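Local coordinates for protein SOSEKI 4 (Arabidopsis thaliana, PDB 6RSN) that forms filaments through its DIX-like domain, reads polarity cues in plant cells and can influence the orientation of cell division, at residues 42-46 and 47-51; 71-74 and 75-78. The protein carries 1 engineered substitution. All coordinates share one frame; numbering follows the deposited sequence.

Contact 1: residues 42-46 and 47-51; sequences RLNDL and RGNGM. With SO4 (sulfate ion), chain B.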
loop_
_atom_site.group_PDB
_atom_site.type_symbol
_atom_site.label_atom_id
_atom_site.label_comp_id
_atom_site.label_asym_id
_atom_site.label_seq_id
_atom_site.Cartn_x
_atom_site.Cartn_y
_atom_site.Cartn_z
ATOM N N ARG A 42 6.172 -1.693 -8.260
ATOM C CA ARG A 42 7.355 -1.081 -7.674
ATOM C C ARG A 42 7.954 -2.024 -6.636
ATOM O O ARG A 42 9.180 -2.161 -6.540
ATOM C CB ARG A 42 6.987 0.264 -7.037
ATOM C CG ARG A 42 8.124 0.969 -6.289
ATOM C CD ARG A 42 9.247 1.112 -7.305
ATOM N NE ARG A 42 10.190 2.118 -6.810
ATOM C CZ ARG A 42 11.410 2.273 -7.261
ATOM N NH1 ARG A 42 11.851 1.521 -8.253
ATOM N NH2 ARG A 42 12.196 3.217 -6.752
ATOM N N LEU A 43 7.094 -2.629 -5.795
ATOM C CA LEU A 43 7.662 -3.578 -4.821
ATOM C C LEU A 43 8.329 -4.763 -5.523
ATOM O O LEU A 43 9.334 -5.309 -5.046
ATOM C CB LEU A 43 6.553 -4.087 -3.880
ATOM C CG LEU A 43 6.121 -3.058 -2.841
ATOM C CD1 LEU A 43 4.862 -3.540 -2.117
ATOM C CD2 LEU A 43 7.243 -2.760 -1.841
ATOM N N ASN A 44 7.713 -5.271 -6.588
ATOM C CA ASN A 44 8.330 -6.370 -7.332
ATOM C C ASN A 44 9.728 -5.972 -7.775
ATOM O O ASN A 44 10.653 -6.809 -7.731
ATOM C CB ASN A 44 7.478 -6.732 -8.570
ATOM C CG ASN A 44 6.172 -7.407 -8.171
ATOM O OD1 ASN A 44 5.930 -7.774 -7.039
ATOM N ND2 ASN A 44 5.281 -7.606 -9.135
ATOM N N ASP A 45 9.882 -4.711 -8.243
ATOM C CA ASP A 45 11.223 -4.270 -8.679
ATOM C C ASP A 45 12.213 -4.185 -7.509
ATOM O O ASP A 45 13.374 -4.626 -7.591
ATOM C CB ASP A 45 11.110 -2.936 -9.423
ATOM C CG ASP A 45 10.525 -3.080 -10.822
ATOM O OD1 ASP A 45 10.491 -4.232 -11.366
ATOM O OD2 ASP A 45 10.153 -2.037 -11.393
ATOM N N LEU A 46 11.786 -3.619 -6.402
ATOM C CA LEU A 46 12.682 -3.414 -5.285
ATOM C C LEU A 46 12.979 -4.671 -4.468
ATOM O O LEU A 46 14.139 -4.900 -4.054
ATOM C CB LEU A 46 12.092 -2.379 -4.347
ATOM C CG LEU A 46 11.908 -1.002 -4.942
ATOM C CD1 LEU A 46 11.375 -0.127 -3.820
ATOM C CD2 LEU A 46 13.221 -0.449 -5.482
ATOM N N ARG A 47 11.924 -5.438 -4.198
ATOM C CA ARG A 47 11.968 -6.506 -3.200
ATOM C C ARG A 47 11.844 -7.907 -3.816
ATOM O O ARG A 47 11.939 -8.850 -3.030
ATOM C CB ARG A 47 10.789 -6.303 -2.249
ATOM C CG ARG A 47 10.923 -5.021 -1.423
ATOM C CD ARG A 47 11.994 -5.187 -0.360
ATOM N NE ARG A 47 11.226 -4.592 0.755
ATOM C CZ ARG A 47 10.691 -5.155 1.864
ATOM N NH1 ARG A 47 10.865 -6.427 2.168
ATOM N NH2 ARG A 47 10.008 -4.384 2.713
ATOM N N GLY A 48 11.600 -8.014 -5.114
ATOM C CA GLY A 48 11.480 -9.298 -5.797
ATOM C C GLY A 48 9.994 -9.646 -5.948
ATOM O O GLY A 48 9.157 -9.251 -5.126
ATOM N N ASN A 49 9.713 -10.453 -6.981
ATOM C CA ASN A 49 8.316 -10.827 -7.198
ATOM C C ASN A 49 7.705 -11.617 -6.049
ATOM O O ASN A 49 6.479 -11.620 -5.881
ATOM C CB ASN A 49 8.188 -11.709 -8.445
ATOM C CG ASN A 49 8.308 -10.880 -9.707
ATOM O OD1 ASN A 49 9.065 -11.189 -10.625
ATOM N ND2 ASN A 49 7.540 -9.826 -9.771
ATOM N N GLY A 50 8.556 -12.263 -5.273
ATOM C CA GLY A 50 8.019 -13.075 -4.198
ATOM C C GLY A 50 7.635 -12.347 -2.911
ATOM O O GLY A 50 7.232 -13.021 -1.947
HETATM N N MSE A 51 7.738 -10.999 -2.870
HETATM C CA MSE A 51 7.445 -10.312 -1.616
HETATM C C MSE A 51 5.960 -9.917 -1.569
HETATM O O MSE A 51 5.248 -10.254 -0.579
HETATM C CB MSE A 51 8.401 -9.101 -1.511
HETATM C CG MSE A 51 8.180 -8.270 -0.234
HETATM SE SE MSE A 51 6.915 -6.756 -0.563
HETATM C CE MSE A 51 6.950 -5.947 1.253
HETATM S S SO4 B . 10.947 -6.536 5.805
HETATM O O1 SO4 B . 10.787 -7.878 5.300
HETATM O O2 SO4 B . 12.230 -6.018 5.425
HETATM O O3 SO4 B . 9.919 -5.691 5.252
HETATM O O4 SO4 B . 10.849 -6.551 7.239
#

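Contact 2: residues 71-74 and 75-78; sequences ALSD and EDFI. Engineered in segment 71-74: Ala71 (natural residue Asp).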
loop_
_atom_site.group_PDB
_atom_site.type_symbol
_atom_site.label_atom_id
_atom_site.label_comp_id
_atom_site.label_asym_id
_atom_site.label_seq_id
_atom_site.Cartn_x
_atom_site.Cartn_y
_atom_site.Cartn_z
ATOM N N ALA A 71 -9.635 -2.715 2.307
ATOM C CA ALA A 71 -9.045 -3.807 1.557
ATOM C C ALA A 71 -9.007 -3.461 0.071
ATOM O O ALA A 71 -9.988 -2.904 -0.502
ATOM C CB ALA A 71 -9.944 -5.024 1.792
ATOM N N LEU A 72 -7.852 -3.706 -0.536
ATOM C CA LEU A 72 -7.620 -3.483 -1.963
ATOM C C LEU A 72 -7.372 -4.759 -2.793
ATOM O O LEU A 72 -6.705 -5.663 -2.326
ATOM C CB LEU A 72 -6.335 -2.653 -2.076
ATOM C CG LEU A 72 -6.283 -1.306 -1.343
ATOM C CD1 LEU A 72 -4.848 -0.787 -1.268
ATOM C CD2 LEU A 72 -7.134 -0.258 -2.087
ATOM N N SER A 73 -7.881 -4.807 -4.037
ATOM C CA SER A 73 -7.476 -5.732 -5.108
ATOM C C SER A 73 -6.474 -5.052 -6.006
ATOM O O SER A 73 -6.437 -3.831 -5.996
ATOM C CB SER A 73 -8.636 -6.107 -5.973
ATOM O OG SER A 73 -9.650 -6.650 -5.149
ATOM N N ASP A 74 -5.704 -5.866 -6.782
ATOM C CA ASP A 74 -4.660 -5.387 -7.687
ATOM C C ASP A 74 -5.209 -4.319 -8.628
ATOM O O ASP A 74 -4.584 -3.294 -8.921
ATOM C CB ASP A 74 -3.947 -6.549 -8.400
ATOM C CG ASP A 74 -2.936 -7.301 -7.517
ATOM O OD1 ASP A 74 -3.169 -7.395 -6.290
ATOM O OD2 ASP A 74 -1.925 -7.833 -8.064
ATOM N N GLU A 75 -6.445 -4.527 -9.070
ATOM C CA GLU A 75 -7.009 -3.613 -10.048
ATOM C C GLU A 75 -7.637 -2.358 -9.416
ATOM O O GLU A 75 -8.176 -1.522 -10.161
ATOM C CB GLU A 75 -7.909 -4.378 -11.051
ATOM C CG GLU A 75 -9.107 -5.095 -10.444
ATOM C CD GLU A 75 -8.957 -6.444 -9.715
ATOM O OE1 GLU A 75 -7.811 -6.987 -9.645
ATOM O OE2 GLU A 75 -10.002 -6.965 -9.216
ATOM N N ASP A 76 -7.608 -2.223 -8.077
ATOM C CA ASP A 76 -8.275 -1.133 -7.385
ATOM C C ASP A 76 -7.455 0.161 -7.366
ATOM O O ASP A 76 -6.220 0.174 -7.266
ATOM C CB ASP A 76 -8.672 -1.465 -5.945
ATOM C CG ASP A 76 -9.772 -2.500 -5.805
ATOM O OD1 ASP A 76 -10.466 -2.782 -6.837
ATOM O OD2 ASP A 76 -9.984 -2.977 -4.662
ATOM N N PHE A 77 -8.193 1.273 -7.423
ATOM C CA PHE A 77 -7.671 2.623 -7.278
ATOM C C PHE A 77 -7.468 2.866 -5.794
ATOM O O PHE A 77 -8.233 2.373 -4.941
ATOM C CB PHE A 77 -8.764 3.586 -7.777
ATOM C CG PHE A 77 -8.446 5.064 -7.823
ATOM C CD1 PHE A 77 -7.880 5.632 -8.952
ATOM C CD2 PHE A 77 -8.696 5.887 -6.732
ATOM C CE1 PHE A 77 -7.609 6.997 -9.039
ATOM C CE2 PHE A 77 -8.444 7.256 -6.834
ATOM C CZ PHE A 77 -7.886 7.806 -7.962
ATOM N N ILE A 78 -6.395 3.604 -5.486
ATOM C CA ILE A 78 -6.077 3.892 -4.107
ATOM C C ILE A 78 -6.336 5.365 -3.823
ATOM O O ILE A 78 -5.799 6.231 -4.496
ATOM C CB ILE A 78 -4.603 3.565 -3.794
ATOM C CG1 ILE A 78 -4.312 2.070 -4.007
ATOM C CG2 ILE A 78 -4.325 3.963 -2.355
ATOM C CD1 ILE A 78 -2.834 1.678 -3.777
HETATM O O HOH W 1 -10.430 -1.228 -2.964
HETATM O O HOH W 2 -11.236 -4.628 -2.948
#

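Contact 1: residues 42-46 and 47-51
Arg47 meets Leu43 one helical turn back. Its backbone N donates to Leu43 O at 2.7 Å, with an N-H...O angle of 158°. The first side-chain atom lies beside the same carbonyl: Arg47 CB is 3.3 Å from Leu43 O. Next along, Arg47 CG comes 4.3 Å from Leu43 CD2. CG stands anti to the carbonyl carbon (chi1 -66°), and the chain then bends at chi2 and chi3, which carries the guanidinium away from the helix. One face of that group takes Met51 CE, 3.6 Å above the plane and shifted toward the rim. Its edge meets a sulfate ion, probably from the crystallisation liquor. Arg47 NH2 donates to sulfate O3 at 2.9 Å, while NH1 makes weak bonds to O3 and O1. NH2 also bonds Tyr10 OH, and Arg14 holds the same sulfate.

This is the C-terminal end of helix 36-47, the long helix in the ubiquitin-like fold of the DIX-like domain. Gly48 ends it with positive phi; at these backbone angles a side chain would press on the carbonyl O of Arg47, so glycine suits the position. A weak bond runs from Gly48 N to Asn44 O at 3.0 Å. The chain then turns into the short helix 49-52. There Met51, modelled as selenomethionine, sets its SE 4.1 Å from Leu43 CD1. The two side chains cross obliquely, and both touch Tyr10 of strand 5-13.

Further round the turn, Asn44 and Asn49 bring their amides together, with Asn44 CG 3.2 Å from Asn49 ND2. The amide planes are 74° apart. With an alanine at Asn44 the amide is gone, and the Asn49 side chain would probably lose this neighbour and be freer to turn. Leu46 touches Ile24 and Arg47 touches His22, both on strand 22-27.

Contact 2: residues 71-74 and 75-78
Ser73 and Asp76 bond each other twice across a type I beta turn. Ser73 N donates to Asp76 OD2 at 2.9 Å, nearly straight at 178°. It reaches the oxygen from above the carboxylate plane, 64° out of it. In return, Asp76 N donates to Ser73 O at 2.9 Å and closes the turn. Both backbone N-H groups are thus satisfied within the turn.

Asp76 OD2 has further partners. Two waters lie between it and the backbone O of Ala71, an engineered residue that is aspartate in nature. Both are placed to donate to these oxygens, though neither water has protons enough for every acceptor around it. One of them is also weakly bonded to Ser73 OG, at 3.4 Å.

Glu75 folds back over the turn. Its CG sits between the backbone N and the carbonyl carbon (chi1 61°), and its OE2 comes 3.6 Å from Ser73 CB.

The apolar half lies beneath. Leu72 CD1 meets Ile78 CG1 at 4.0 Å, and the two side chains cross at about a right angle. Leu72 also rests on Leu36 at the start of helix 36-47, and Ile78 on Val39. The turn lies in the loop that joins strand 66-71 to strand 77-78. Backbone bonds of Asp76 with Leu36 and of Ile78 with Leu34 tie the second half to the small antiparallel sheet and the helix start.

A backbone N-H and two waters on OD2 would be expected to favour the ionised form of Asp76.

Both contacts are local and lie near opposite ends of helix 36-47: contact 1 at its C-terminal end, contact 2 packed beside its start. They follow one another in the chain. Their centres are about 17 Å apart and their nearest atoms about 7 Å, so they do not touch. Contact 1 is partly buried, with Leu43 and Met51 facing strand 5-13. Contact 2 is a surface turn in which Ile78 is the one buried residue. Their chemistry differs too. Contact 1 has helical backbone bonds and a basic side chain on a sulfate. Contact 2 relies on an acidic side chain that accepts a backbone N-H and binds water.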